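Local coordinates for protein tripeptidase (Staphylococcus aureus subsp. aureus, PDB 3RZA) that probably hydrolyses tripeptides as a metal-dependent peptidase of the M20 family, with zinc and calcium ions bound at its metal site, at residues A[96-101]-A[157-162]; A[59-64]-A[75-80]; A[35-40]-A[104-109]; A[24-29]-A[137-142]; A[91-96]-A[179-184]. All blocks are in the same frame, centred on the assembly; numbering follows the deposited sequence. Where two conformers were deposited one is given.

Interaction 1. Residues A[96-101]-A[157-162]; sequences TSHMDT and VITVGE. With ZN (zinc ion), chain C.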
# COMPACT_ATOMS: atom_id res chain seq x y z
N THR A 96 35.50 -17.72 -1.89
CA THR A 96 34.12 -17.87 -1.40
C THR A 96 33.07 -17.71 -2.49
O THR A 96 33.21 -16.88 -3.38
CB THR A 96 33.80 -16.93 -0.19
OG1 THR A 96 32.50 -17.25 0.33
CG2 THR A 96 33.80 -15.48 -0.58
N SER A 97 32.08 -18.61 -2.46
CA SER A 97 30.85 -18.48 -3.20
C SER A 97 29.72 -18.84 -2.27
O SER A 97 29.95 -19.34 -1.19
CB SER A 97 30.86 -19.40 -4.42
OG SER A 97 31.48 -18.75 -5.52
N HIS A 98 28.50 -18.50 -2.65
CA HIS A 98 27.31 -18.81 -1.85
C HIS A 98 26.44 -19.87 -2.55
O HIS A 98 26.29 -19.85 -3.77
CB HIS A 98 26.50 -17.55 -1.50
CG HIS A 98 25.90 -16.85 -2.67
ND1 HIS A 98 24.62 -17.09 -3.11
CD2 HIS A 98 26.36 -15.81 -3.40
CE1 HIS A 98 24.33 -16.26 -4.10
NE2 HIS A 98 25.37 -15.46 -4.29
N MSE A 99 25.90 -20.80 -1.75
CA MSE A 99 25.16 -21.95 -2.27
C MSE A 99 23.66 -21.68 -2.50
O MSE A 99 22.98 -22.49 -3.14
CB MSE A 99 25.36 -23.16 -1.35
CG MSE A 99 24.58 -23.15 -0.08
SE MSE A 99 25.09 -24.60 1.03
CE MSE A 99 26.76 -23.85 1.71
N ASP A 100 23.15 -20.56 -1.94
CA ASP A 100 21.74 -20.18 -2.12
C ASP A 100 21.50 -19.31 -3.37
O ASP A 100 22.40 -18.65 -3.88
CB ASP A 100 21.17 -19.47 -0.87
CG ASP A 100 21.85 -18.12 -0.56
OD1 ASP A 100 23.09 -18.04 -0.63
OD2 ASP A 100 21.14 -17.14 -0.23
N THR A 101 20.25 -19.34 -3.86
CA THR A 101 19.78 -18.49 -4.95
C THR A 101 18.56 -17.70 -4.48
O THR A 101 17.93 -18.04 -3.47
CB THR A 101 19.35 -19.34 -6.13
OG1 THR A 101 18.11 -19.99 -5.81
CG2 THR A 101 20.38 -20.38 -6.45
N VAL A 157 35.19 -21.33 1.05
CA VAL A 157 34.20 -20.92 2.03
C VAL A 157 32.84 -20.84 1.32
O VAL A 157 32.63 -19.97 0.47
CB VAL A 157 34.56 -19.53 2.67
CG1 VAL A 157 33.52 -19.11 3.67
CG2 VAL A 157 35.93 -19.60 3.34
N ILE A 158 31.93 -21.76 1.66
CA ILE A 158 30.64 -21.87 0.97
C ILE A 158 29.55 -21.41 1.93
O ILE A 158 29.29 -22.06 2.96
CB ILE A 158 30.33 -23.32 0.46
CG1 ILE A 158 31.59 -24.03 -0.07
CG2 ILE A 158 29.24 -23.28 -0.59
CD1 ILE A 158 32.36 -23.27 -1.12
N THR A 159 28.93 -20.26 1.62
CA THR A 159 27.99 -19.63 2.53
C THR A 159 26.56 -19.93 2.17
O THR A 159 26.23 -20.29 1.03
CB THR A 159 28.14 -18.11 2.55
OG1 THR A 159 27.81 -17.60 1.26
CG2 THR A 159 29.51 -17.73 2.90
N VAL A 160 25.72 -19.71 3.16
CA VAL A 160 24.26 -19.84 3.05
C VAL A 160 23.69 -18.44 3.24
O VAL A 160 24.41 -17.53 3.68
CB VAL A 160 23.70 -20.78 4.09
CG1 VAL A 160 24.03 -22.26 3.73
CG2 VAL A 160 24.22 -20.42 5.50
N GLY A 161 22.46 -18.24 2.80
CA GLY A 161 21.76 -17.00 3.05
C GLY A 161 22.35 -15.71 2.51
O GLY A 161 21.99 -14.65 3.01
N GLU A 162 23.25 -15.78 1.52
CA GLU A 162 23.79 -14.56 0.94
C GLU A 162 22.69 -13.66 0.37
O GLU A 162 22.74 -12.45 0.55
CB GLU A 162 24.86 -14.86 -0.12
CG GLU A 162 25.72 -13.63 -0.56
CD GLU A 162 25.15 -12.78 -1.74
OE1 GLU A 162 24.10 -13.11 -2.37
OE2 GLU A 162 25.78 -11.77 -2.05
ZN ZN C . 25.62 -13.87 -5.68
O HOH W 1 24.66 -12.04 -5.40
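The carboxylate of Glu162 stacks over one face of the His98 imidazole, their planes 12° apart, at the C-terminal ends of two neighbouring parallel strands joined by a beta-alpha-beta crossover through helix 128-147. Glu162 CB also rests on that ring, 3.7 Å from its centroid, a CH-pi contact. His98 CG lies between the backbone N and the carbonyl carbon (chi1 64°), which puts the ring beside Glu162 and lets NE2 bind the zinc ion at 2.1 Å; Asp129 and Asp186 add further ligands. A water on the zinc gives a hydrogen bond to Glu162 OE1, so the stacked glutamate also touches the metal's coordination shell. The other ring nitrogen, ND1, gives weak bonds to Asp100 O and OD1. Asp100 OD2 has its partners outside, in Thr40 and Glu163 N. Thr159 OG1 lies 3.1 Å from His98 CB and bonds to Asp344. Between the strands Met99 N bonds to Thr159 O at 2.8 Å. Val157 O takes Ser97 N and Thr96 OG1 from opposite faces of its plane, Thr96 OG1 lying 2.7 Å from Val157 O.

Interaction 2. Residues A[59-64]-A[75-80]; sequences LDVKED and NNLVCT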
# COMPACT_ATOMS: atom_id res chain seq x y z
N LEU A 59 39.73 -32.41 0.51
CA LEU A 59 39.73 -31.26 1.43
C LEU A 59 39.22 -31.68 2.80
O LEU A 59 38.38 -32.58 2.88
CB LEU A 59 38.89 -30.11 0.87
CG LEU A 59 39.55 -29.31 -0.27
CD1 LEU A 59 39.55 -30.08 -1.61
CD2 LEU A 59 38.90 -27.95 -0.46
N ASP A 60 39.74 -31.05 3.85
CA ASP A 60 39.17 -31.20 5.21
C ASP A 60 38.04 -30.17 5.34
O ASP A 60 38.28 -28.95 5.31
CB ASP A 60 40.22 -31.00 6.32
CG ASP A 60 39.65 -31.30 7.75
OD1 ASP A 60 39.05 -30.39 8.36
OD2 ASP A 60 39.84 -32.43 8.26
N VAL A 61 36.81 -30.66 5.49
CA VAL A 61 35.63 -29.79 5.52
C VAL A 61 35.11 -29.65 6.94
O VAL A 61 34.86 -30.64 7.60
CB VAL A 61 34.52 -30.33 4.60
CG1 VAL A 61 33.25 -29.50 4.74
CG2 VAL A 61 35.01 -30.31 3.16
N LYS A 62 34.99 -28.40 7.41
CA LYS A 62 34.38 -28.09 8.70
C LYS A 62 33.13 -27.25 8.46
O LYS A 62 33.06 -26.51 7.47
CB LYS A 62 35.36 -27.34 9.63
CG LYS A 62 36.67 -28.13 9.92
CD LYS A 62 37.00 -28.23 11.40
CE LYS A 62 38.38 -28.89 11.64
NZ LYS A 62 38.41 -30.35 11.33
N GLU A 63 32.16 -27.41 9.37
CA GLU A 63 30.89 -26.69 9.36
C GLU A 63 30.85 -25.82 10.60
O GLU A 63 31.31 -26.23 11.65
CB GLU A 63 29.71 -27.66 9.45
CG GLU A 63 29.59 -28.64 8.31
CD GLU A 63 28.27 -29.38 8.30
OE1 GLU A 63 27.19 -28.74 8.41
OE2 GLU A 63 28.29 -30.62 8.18
N ASP A 64 30.25 -24.64 10.48
CA ASP A 64 29.96 -23.79 11.66
C ASP A 64 28.53 -24.13 12.18
O ASP A 64 28.05 -25.26 11.95
CB ASP A 64 30.20 -22.30 11.30
CG ASP A 64 29.24 -21.76 10.26
OD1 ASP A 64 28.22 -22.40 9.91
OD2 ASP A 64 29.53 -20.68 9.77
N ASN A 75 24.34 -25.03 7.68
CA ASN A 75 25.60 -24.42 8.12
C ASN A 75 26.42 -24.00 6.92
O ASN A 75 26.33 -24.62 5.86
CB ASN A 75 26.43 -25.42 8.96
CG ASN A 75 25.68 -25.93 10.17
OD1 ASN A 75 25.01 -25.17 10.86
ND2 ASN A 75 25.80 -27.23 10.43
N ASN A 76 27.27 -23.00 7.12
CA ASN A 76 28.32 -22.68 6.14
C ASN A 76 29.35 -23.80 6.15
O ASN A 76 29.48 -24.49 7.15
CB ASN A 76 29.04 -21.37 6.47
CG ASN A 76 28.10 -20.18 6.62
OD1 ASN A 76 27.40 -19.81 5.68
ND2 ASN A 76 28.11 -19.57 7.79
N LEU A 77 30.05 -23.98 5.03
CA LEU A 77 31.15 -24.97 4.90
C LEU A 77 32.45 -24.21 4.73
O LEU A 77 32.50 -23.28 3.93
CB LEU A 77 30.92 -25.86 3.69
CG LEU A 77 29.63 -26.67 3.62
CD1 LEU A 77 29.43 -27.30 2.26
CD2 LEU A 77 29.63 -27.73 4.72
N VAL A 78 33.47 -24.55 5.52
CA VAL A 78 34.84 -24.06 5.34
C VAL A 78 35.72 -25.29 5.01
O VAL A 78 35.90 -26.15 5.86
CB VAL A 78 35.35 -23.34 6.61
CG1 VAL A 78 36.81 -22.85 6.42
CG2 VAL A 78 34.42 -22.16 6.98
N CYS A 79 36.20 -25.36 3.76
CA CYS A 79 36.91 -26.54 3.23
C CYS A 79 38.34 -26.16 2.96
O CYS A 79 38.59 -25.26 2.17
CB CYS A 79 36.25 -27.04 1.94
SG CYS A 79 34.46 -26.95 1.96
N THR A 80 39.28 -26.85 3.61
CA THR A 80 40.68 -26.45 3.61
C THR A 80 41.51 -27.49 2.87
O THR A 80 41.35 -28.71 3.07
CB THR A 80 41.22 -26.28 5.04
OG1 THR A 80 40.47 -25.25 5.71
CG2 THR A 80 42.71 -25.90 5.03
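Over one face of the Asn75 amide stands the carbonyl of Asp64, its O 3.0 Å from Asn75 CG; at the edge, Asn75 ND2 gives an in-plane bond of 2.9 Å to Glu63 OE1. That oxygen is approached from above the carboxylate plane, and the two flat groups are turned 54° apart. These side chains finish one end of an antiparallel strand pair, 60-63 with 77-81, at the border of the mixed sheet of the metal-binding domain. The Asn76 amide also bonds edge-on: its ND2 points at the syn lone pair of Asp64 OD2, 2.7 Å away, with the planes 71° apart. Asp64 OD1 accepts from Asn76 N, so both carboxylate oxygens hold one residue. Asp64 can do so because its CG sits between the backbone N and the carbonyl carbon (chi1 66°), which folds the carboxylate back on the opposite chain. Further along, Asp60 with Thr80 and Lys62 with Val78 are hydrogen-bonded pairs. Glu63 OE2 forms a salt bridge with Lys51 of helix 46-56. Towards that helix, Leu77 CD2 lies beside Glu63 CG, and Val61 CG2 packs on Cys79 SG at 3.6 Å.

Interaction 3. Residues A[35-40]-A[104-109]; sequences QIDSET and PAINVK
Two carboxylates of the loop 35-40 catch backbone N-H groups of the loop 104-109, and these are the direct hydrogen bonds of the contact. Asp37 OD1 accepts from Asn107 N at 2.9 Å, met on the syn side but 34° out of the carboxylate plane. Glu39 OE2 takes Ala105 N, also at 2.9 Å, in an almost straight bond of 175° on its anti lone pair. Glu39 gets there because its chain runs extended beyond CG (chi2 -174°), reaching across to the residue that follows the cis-proline Pro104. A water bridges the backbones: it accepts from Ser38 N at 3.0 Å and donates to Ala105 O at 2.9 Å. The remaining contacts are van der Waals. Ile106 lies across both acids at about a right angle, its CD1 3.2 Å from Glu39 OE1 and its CG2 against Asp37 OD2, while Gln35 CG touches Val108 O. The first loop links helices 23-34 and 46-56 and bonds to the backbone O of Met99 through Ser38 OG; the second leads from strand 93-98 to strand 111-112, with Ala105 and Val108 lying on the loop residues Ile125 and Thr124.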
# COMPACT_ATOMS: atom_id res chain seq x y z
N GLN A 35 20.25 -27.54 -10.97
CA GLN A 35 19.11 -28.43 -10.81
C GLN A 35 18.87 -28.95 -9.37
O GLN A 35 17.95 -29.73 -9.17
CB GLN A 35 19.25 -29.61 -11.79
CG GLN A 35 19.18 -29.17 -13.27
CD GLN A 35 19.41 -30.31 -14.22
OE1 GLN A 35 18.49 -31.05 -14.54
NE2 GLN A 35 20.65 -30.48 -14.65
N ILE A 36 19.69 -28.55 -8.40
CA ILE A 36 19.43 -28.82 -6.98
C ILE A 36 18.88 -27.52 -6.40
O ILE A 36 19.61 -26.54 -6.29
CB ILE A 36 20.71 -29.22 -6.21
CG1 ILE A 36 21.31 -30.52 -6.75
CG2 ILE A 36 20.38 -29.40 -4.74
CD1 ILE A 36 22.81 -30.62 -6.53
N ASP A 37 17.59 -27.53 -6.02
CA ASP A 37 16.92 -26.36 -5.47
C ASP A 37 17.69 -25.90 -4.23
O ASP A 37 18.00 -26.72 -3.36
CB ASP A 37 15.48 -26.69 -5.02
CG ASP A 37 14.57 -27.13 -6.16
OD1 ASP A 37 14.96 -27.08 -7.33
OD2 ASP A 37 13.43 -27.56 -5.87
N SER A 38 18.05 -24.61 -4.19
CA SER A 38 18.64 -23.99 -3.00
C SER A 38 18.17 -22.53 -2.86
O SER A 38 18.98 -21.61 -2.71
CB SER A 38 20.17 -24.06 -3.07
OG SER A 38 20.66 -23.37 -4.21
N GLU A 39 16.84 -22.34 -2.85
CA GLU A 39 16.28 -21.00 -2.60
C GLU A 39 16.73 -20.57 -1.23
O GLU A 39 16.83 -21.40 -0.33
CB GLU A 39 14.75 -21.01 -2.67
CG GLU A 39 14.17 -21.20 -4.08
CD GLU A 39 12.64 -21.05 -4.14
OE1 GLU A 39 11.96 -21.41 -3.15
OE2 GLU A 39 12.12 -20.61 -5.19
N THR A 40 17.04 -19.28 -1.08
CA THR A 40 17.65 -18.76 0.17
C THR A 40 16.79 -19.10 1.38
O THR A 40 15.56 -19.07 1.32
CB THR A 40 17.93 -17.21 0.06
OG1 THR A 40 18.84 -16.79 1.09
CG2 THR A 40 16.65 -16.38 0.10
N PRO A 104 12.25 -17.08 -7.97
CA PRO A 104 11.83 -18.49 -7.97
C PRO A 104 12.91 -19.36 -8.56
O PRO A 104 13.35 -19.10 -9.67
CB PRO A 104 10.59 -18.49 -8.88
CG PRO A 104 10.80 -17.35 -9.82
CD PRO A 104 11.70 -16.36 -9.14
N ALA A 105 13.32 -20.39 -7.81
CA ALA A 105 14.34 -21.34 -8.27
C ALA A 105 14.07 -22.76 -7.75
O ALA A 105 14.98 -23.45 -7.25
CB ALA A 105 15.70 -20.87 -7.83
N ILE A 106 12.80 -23.18 -7.87
CA ILE A 106 12.39 -24.55 -7.66
C ILE A 106 12.22 -25.17 -9.04
O ILE A 106 11.55 -24.59 -9.91
CB ILE A 106 11.07 -24.65 -6.83
CG1 ILE A 106 11.34 -24.26 -5.36
CG2 ILE A 106 10.47 -26.11 -6.91
CD1 ILE A 106 10.11 -23.64 -4.61
N ASN A 107 12.88 -26.32 -9.25
CA ASN A 107 12.74 -27.11 -10.46
C ASN A 107 13.32 -26.37 -11.68
O ASN A 107 12.65 -26.19 -12.71
CB ASN A 107 11.25 -27.52 -10.63
CG ASN A 107 11.08 -28.88 -11.24
OD1 ASN A 107 11.83 -29.30 -12.13
ND2 ASN A 107 10.05 -29.60 -10.75
N VAL A 108 14.56 -25.89 -11.53
CA VAL A 108 15.25 -25.18 -12.60
C VAL A 108 15.56 -26.20 -13.72
O VAL A 108 16.08 -27.29 -13.45
CB VAL A 108 16.58 -24.53 -12.12
CG1 VAL A 108 17.38 -23.91 -13.32
CG2 VAL A 108 16.32 -23.49 -11.04
N LYS A 109 15.23 -25.82 -14.96
CA LYS A 109 15.41 -26.67 -16.13
C LYS A 109 16.34 -25.95 -17.11
O LYS A 109 15.86 -25.26 -18.01
CB LYS A 109 14.05 -26.96 -16.77
CG LYS A 109 13.13 -27.86 -15.93
CD LYS A 109 11.87 -28.24 -16.74
CE LYS A 109 10.67 -28.63 -15.85
NZ LYS A 109 9.45 -28.97 -16.67
O HOH W 2 16.45 -26.52 -9.30
O HOH W 3 17.76 -22.80 -6.57

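Interaction 4. Residues A[24-29]-A[137-142]; sequences QRLLNT and MLEVLQ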
# COMPACT_ATOMS: atom_id res chain seq x y z
N GLN A 24 33.85 -29.40 -20.80
CA GLN A 24 32.65 -30.21 -20.72
C GLN A 24 32.36 -30.61 -19.28
O GLN A 24 31.21 -30.58 -18.86
CB GLN A 24 32.76 -31.46 -21.60
CG GLN A 24 31.49 -32.34 -21.69
CD GLN A 24 30.32 -31.60 -22.33
OE1 GLN A 24 29.36 -31.20 -21.65
NE2 GLN A 24 30.41 -31.37 -23.63
N ARG A 25 33.38 -31.04 -18.55
CA ARG A 25 33.19 -31.41 -17.14
C ARG A 25 32.68 -30.22 -16.31
O ARG A 25 31.78 -30.39 -15.47
CB ARG A 25 34.46 -31.98 -16.53
CG ARG A 25 34.28 -32.53 -15.09
CD ARG A 25 35.50 -33.26 -14.63
NE ARG A 25 36.66 -32.36 -14.59
CZ ARG A 25 37.95 -32.74 -14.67
NH1 ARG A 25 38.31 -34.03 -14.74
NH2 ARG A 25 38.91 -31.80 -14.65
N LEU A 26 33.27 -29.04 -16.54
CA LEU A 26 32.84 -27.78 -15.88
C LEU A 26 31.37 -27.50 -16.15
O LEU A 26 30.62 -27.17 -15.23
CB LEU A 26 33.68 -26.59 -16.39
CG LEU A 26 33.36 -25.16 -15.92
CD1 LEU A 26 33.28 -25.08 -14.41
CD2 LEU A 26 34.40 -24.16 -16.46
N LEU A 27 30.98 -27.58 -17.44
CA LEU A 27 29.59 -27.38 -17.86
C LEU A 27 28.64 -28.37 -17.19
O LEU A 27 27.62 -27.98 -16.67
CB LEU A 27 29.48 -27.46 -19.42
CG LEU A 27 28.08 -27.37 -20.08
CD1 LEU A 27 27.32 -26.18 -19.59
CD2 LEU A 27 28.20 -27.38 -21.65
N ASN A 28 29.00 -29.65 -17.17
CA ASN A 28 28.18 -30.68 -16.50
C ASN A 28 28.03 -30.43 -15.00
O ASN A 28 26.94 -30.57 -14.47
CB ASN A 28 28.74 -32.10 -16.75
CG ASN A 28 28.67 -32.52 -18.22
OD1 ASN A 28 27.90 -31.98 -19.01
ND2 ASN A 28 29.46 -33.51 -18.58
N THR A 29 29.12 -30.00 -14.34
CA THR A 29 29.08 -29.62 -12.91
C THR A 29 28.16 -28.45 -12.65
O THR A 29 27.35 -28.49 -11.73
CB THR A 29 30.49 -29.32 -12.38
OG1 THR A 29 31.28 -30.49 -12.51
CG2 THR A 29 30.46 -28.86 -10.91
N MSE A 137 35.01 -23.37 -8.84
CA MSE A 137 35.79 -23.94 -7.72
C MSE A 137 35.99 -25.46 -7.83
O MSE A 137 37.12 -25.95 -7.70
CB MSE A 137 35.10 -23.66 -6.39
CG MSE A 137 35.13 -22.23 -5.90
SE MSE A 137 33.96 -22.12 -4.35
CE MSE A 137 34.30 -20.30 -4.04
N LEU A 138 34.91 -26.20 -8.06
CA LEU A 138 34.97 -27.68 -8.08
C LEU A 138 35.86 -28.19 -9.23
O LEU A 138 36.68 -29.07 -9.02
CB LEU A 138 33.56 -28.29 -8.16
CG LEU A 138 32.69 -28.04 -6.91
CD1 LEU A 138 31.20 -28.24 -7.20
CD2 LEU A 138 33.12 -28.92 -5.79
N GLU A 139 35.69 -27.61 -10.41
CA GLU A 139 36.52 -27.94 -11.56
C GLU A 139 38.00 -27.65 -11.30
O GLU A 139 38.83 -28.49 -11.59
CB GLU A 139 36.05 -27.15 -12.81
CG GLU A 139 36.93 -27.30 -14.07
CD GLU A 139 37.04 -28.74 -14.56
OE1 GLU A 139 36.09 -29.54 -14.35
OE2 GLU A 139 38.07 -29.08 -15.17
N VAL A 140 38.31 -26.47 -10.78
CA VAL A 140 39.71 -26.11 -10.46
C VAL A 140 40.35 -27.12 -9.49
O VAL A 140 41.48 -27.57 -9.72
CB VAL A 140 39.83 -24.64 -9.91
CG1 VAL A 140 41.20 -24.40 -9.24
CG2 VAL A 140 39.63 -23.66 -11.03
N LEU A 141 39.60 -27.51 -8.45
CA LEU A 141 40.09 -28.52 -7.49
C LEU A 141 40.38 -29.84 -8.18
O LEU A 141 41.42 -30.44 -7.93
CB LEU A 141 39.10 -28.74 -6.32
CG LEU A 141 39.14 -27.68 -5.22
CD1 LEU A 141 37.93 -27.80 -4.32
CD2 LEU A 141 40.47 -27.77 -4.40
N GLN A 142 39.48 -30.24 -9.09
CA GLN A 142 39.65 -31.48 -9.84
C GLN A 142 40.86 -31.43 -10.79
O GLN A 142 41.54 -32.42 -10.93
CB GLN A 142 38.37 -31.86 -10.60
CG GLN A 142 38.34 -33.32 -11.04
CD GLN A 142 36.92 -33.90 -11.13
OE1 GLN A 142 35.95 -33.27 -10.73
NE2 GLN A 142 36.82 -35.11 -11.67
O HOH W 4 33.81 -29.76 -12.53
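Arg25 sets out with CG anti to its own N (chi1 -174°) and turns at chi3, while Glu139 bends at chi2 (60°), and the two charged groups meet edge to edge. They join a pair of packed alpha-helices on the helical layer beside the central sheet: segments 24-29 and 137-142 of helices 23-34 and 128-147 run roughly antiparallel, their axes at 141° and 9.6 Å apart at closest approach. The grip is side-on and bidentate. Arg25 NE reaches Glu139 OE1 at 2.9 Å in a nearly linear bond within the guanidinium plane. Arg25 NH2 takes Glu139 OE2 at the same distance of 2.9 Å, both oxygens being met on their syn sides. With each oxygen held, the carboxylate is fixed in rotation. Asn22 N adds a partner to Glu139 OE2, and Arg25 NH1 forms a salt bridge with Glu146, two turns on from Glu139. In one of its two conformers Gln142 lies over a face of the guanidinium of Arg25, its CG 3.7 Å above the centre. Leu26 crosses Glu139 at about a right angle, Leu26 CD1 touching Glu139 CB at 3.8 Å, and turns its other contacts to helix 374-393. A turn on from Arg25, Thr29 CG2 packs on Leu138 CD1, whose side chain also meets Phe54. A water completes the contact, lying 2.6 Å from Thr29 OG1 and donating to Glu139 OE1.

Interaction 5. Residues A[91-96]-A[179-184]; sequences PKLYLT and ADFGYA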
# COMPACT_ATOMS: atom_id res chain seq x y z
N PRO A 91 51.68 -17.29 0.41
CA PRO A 91 50.48 -16.78 1.04
C PRO A 91 49.31 -17.77 1.09
O PRO A 91 49.19 -18.66 0.23
CB PRO A 91 50.11 -15.58 0.15
CG PRO A 91 51.37 -15.11 -0.36
CD PRO A 91 52.15 -16.34 -0.63
N LYS A 92 48.48 -17.60 2.13
CA LYS A 92 47.33 -18.46 2.36
C LYS A 92 46.14 -17.75 1.77
O LYS A 92 45.88 -16.59 2.10
CB LYS A 92 47.13 -18.70 3.85
CG LYS A 92 48.31 -19.41 4.55
CD LYS A 92 48.07 -19.45 6.04
CE LYS A 92 49.04 -20.36 6.77
NZ LYS A 92 48.75 -20.38 8.23
N LEU A 93 45.42 -18.45 0.89
CA LEU A 93 44.34 -17.91 0.08
C LEU A 93 43.03 -18.44 0.59
O LEU A 93 42.97 -19.57 1.10
CB LEU A 93 44.51 -18.37 -1.37
CG LEU A 93 43.51 -17.90 -2.42
CD1 LEU A 93 43.40 -16.36 -2.46
CD2 LEU A 93 43.95 -18.45 -3.75
N TYR A 94 41.96 -17.65 0.43
CA TYR A 94 40.61 -18.19 0.49
C TYR A 94 39.81 -17.77 -0.73
O TYR A 94 40.10 -16.77 -1.35
CB TYR A 94 39.87 -17.81 1.81
CG TYR A 94 39.05 -16.55 1.72
CD1 TYR A 94 39.65 -15.30 1.85
CD2 TYR A 94 37.67 -16.59 1.47
CE1 TYR A 94 38.93 -14.14 1.73
CE2 TYR A 94 36.93 -15.43 1.34
CZ TYR A 94 37.57 -14.19 1.48
OH TYR A 94 36.84 -13.02 1.37
N LEU A 95 38.81 -18.59 -1.05
CA LEU A 95 37.86 -18.31 -2.12
C LEU A 95 36.48 -18.55 -1.53
O LEU A 95 36.32 -19.50 -0.77
CB LEU A 95 38.10 -19.24 -3.29
CG LEU A 95 39.47 -19.20 -3.96
CD1 LEU A 95 39.63 -20.43 -4.87
CD2 LEU A 95 39.65 -17.88 -4.73
N THR A 96 35.50 -17.72 -1.89
CA THR A 96 34.12 -17.87 -1.40
C THR A 96 33.07 -17.71 -2.49
O THR A 96 33.21 -16.88 -3.38
CB THR A 96 33.80 -16.93 -0.19
OG1 THR A 96 32.50 -17.25 0.33
CG2 THR A 96 33.80 -15.48 -0.58
N ALA A 179 43.55 -17.29 6.32
CA ALA A 179 43.96 -16.77 5.01
C ALA A 179 44.58 -15.39 5.17
O ALA A 179 44.16 -14.63 6.03
CB ALA A 179 42.76 -16.71 4.06
N ASP A 180 45.57 -15.09 4.33
CA ASP A 180 46.16 -13.73 4.20
C ASP A 180 45.30 -12.79 3.35
O ASP A 180 45.29 -11.59 3.58
CB ASP A 180 47.55 -13.82 3.59
CG ASP A 180 48.54 -14.58 4.49
OD1 ASP A 180 48.73 -14.17 5.65
OD2 ASP A 180 49.11 -15.59 4.03
N PHE A 181 44.63 -13.33 2.33
CA PHE A 181 43.70 -12.56 1.48
C PHE A 181 42.84 -13.51 0.67
O PHE A 181 43.08 -14.73 0.67
CB PHE A 181 44.46 -11.58 0.55
CG PHE A 181 45.58 -12.23 -0.25
CD1 PHE A 181 45.31 -12.94 -1.44
CD2 PHE A 181 46.91 -12.12 0.17
CE1 PHE A 181 46.34 -13.54 -2.17
CE2 PHE A 181 47.94 -12.71 -0.57
CZ PHE A 181 47.65 -13.44 -1.74
N GLY A 182 41.85 -12.97 -0.03
CA GLY A 182 41.07 -13.79 -0.93
C GLY A 182 40.02 -13.14 -1.76
O GLY A 182 40.03 -11.94 -1.95
N TYR A 183 39.17 -13.98 -2.34
CA TYR A 183 38.32 -13.60 -3.45
C TYR A 183 36.93 -14.13 -3.28
O TYR A 183 36.76 -15.35 -3.11
CB TYR A 183 38.91 -14.14 -4.75
CG TYR A 183 40.29 -13.62 -4.99
CD1 TYR A 183 40.49 -12.32 -5.47
CD2 TYR A 183 41.42 -14.38 -4.63
CE1 TYR A 183 41.78 -11.82 -5.66
CE2 TYR A 183 42.71 -13.88 -4.80
CZ TYR A 183 42.88 -12.60 -5.33
OH TYR A 183 44.17 -12.10 -5.48
N ALA A 184 35.94 -13.25 -3.33
CA ALA A 184 34.53 -13.65 -3.50
C ALA A 184 34.25 -13.78 -4.99
O ALA A 184 34.39 -12.81 -5.72
CB ALA A 184 33.62 -12.66 -2.84
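Strands 93-96 and 181-184 run parallel, 15° apart with axes 4.8 Å from each other, Leu93 pairing with Phe181 and Thr96 with Ala184. They are neighbours in the mixed sheet of the alpha/beta metal-binding domain, which carries helices 374-393 and 318-329 on the face of Phe181 and Tyr183. The start of the pairing is pinned by a side chain: Asp180 OD2 accepts Lys92 N at 2.8 Å in a nearly straight bond, while Asp180 N returns one to Lys92 O, so the residue grips a single partner twice. The amine of Lys92 goes elsewhere, to Asp178. On the helical face, Leu93 CG lies anti to the backbone N (chi1 -179°), which carries CD1 to two aromatic rings. Leu93 CD1 sits at the edge of the Tyr183 ring, 3.5 Å from CE2, and more loosely against Phe181 CD1. Leu95 CD2 takes a second place on the Tyr183 edge, and Pro91 CB leans on Phe181 CE2 at 3.7 Å. Tyr183 OH bonds to Val319 O. On the other face, Tyr94 carries the contact. Its ring lies across the glycine, CE1 3.4 Å from Gly182 CA, and has Tyr183 N over one face; its OH ends on Ser355 of the next strand. Tyr94 CB meets Ala179 CB, and at the far end Thr96 CG2 touches Ala184 CB at 3.6 Å.

In the fold
From the N terminus, helix 23-34 opens interaction 4 and the loop after it opens interaction 3. Interaction 2 closes first, a short hairpin-like return of 59-64 onto 75-80, enclosed by the longer loops of interactions 3 and 4. Strand 93-98 then starts interactions 5 and 1. Interaction 3 closes at 104-109, inside the span of interaction 4, which closes at 137-142; both cross the spans of 1 and 5. Interaction 1 closes at 157-162, within the span of interaction 5, which ends at 179-184. Interactions 2, 1 and 5 lie along one sheet, with 77-81 beside 154-159 linking 2 to 1; interaction 4 ties helix 23-34 to helix 128-147 of the layer on that sheet, and interaction 3 fastens two loops, touching interaction 1 through Ser38 and Thr40.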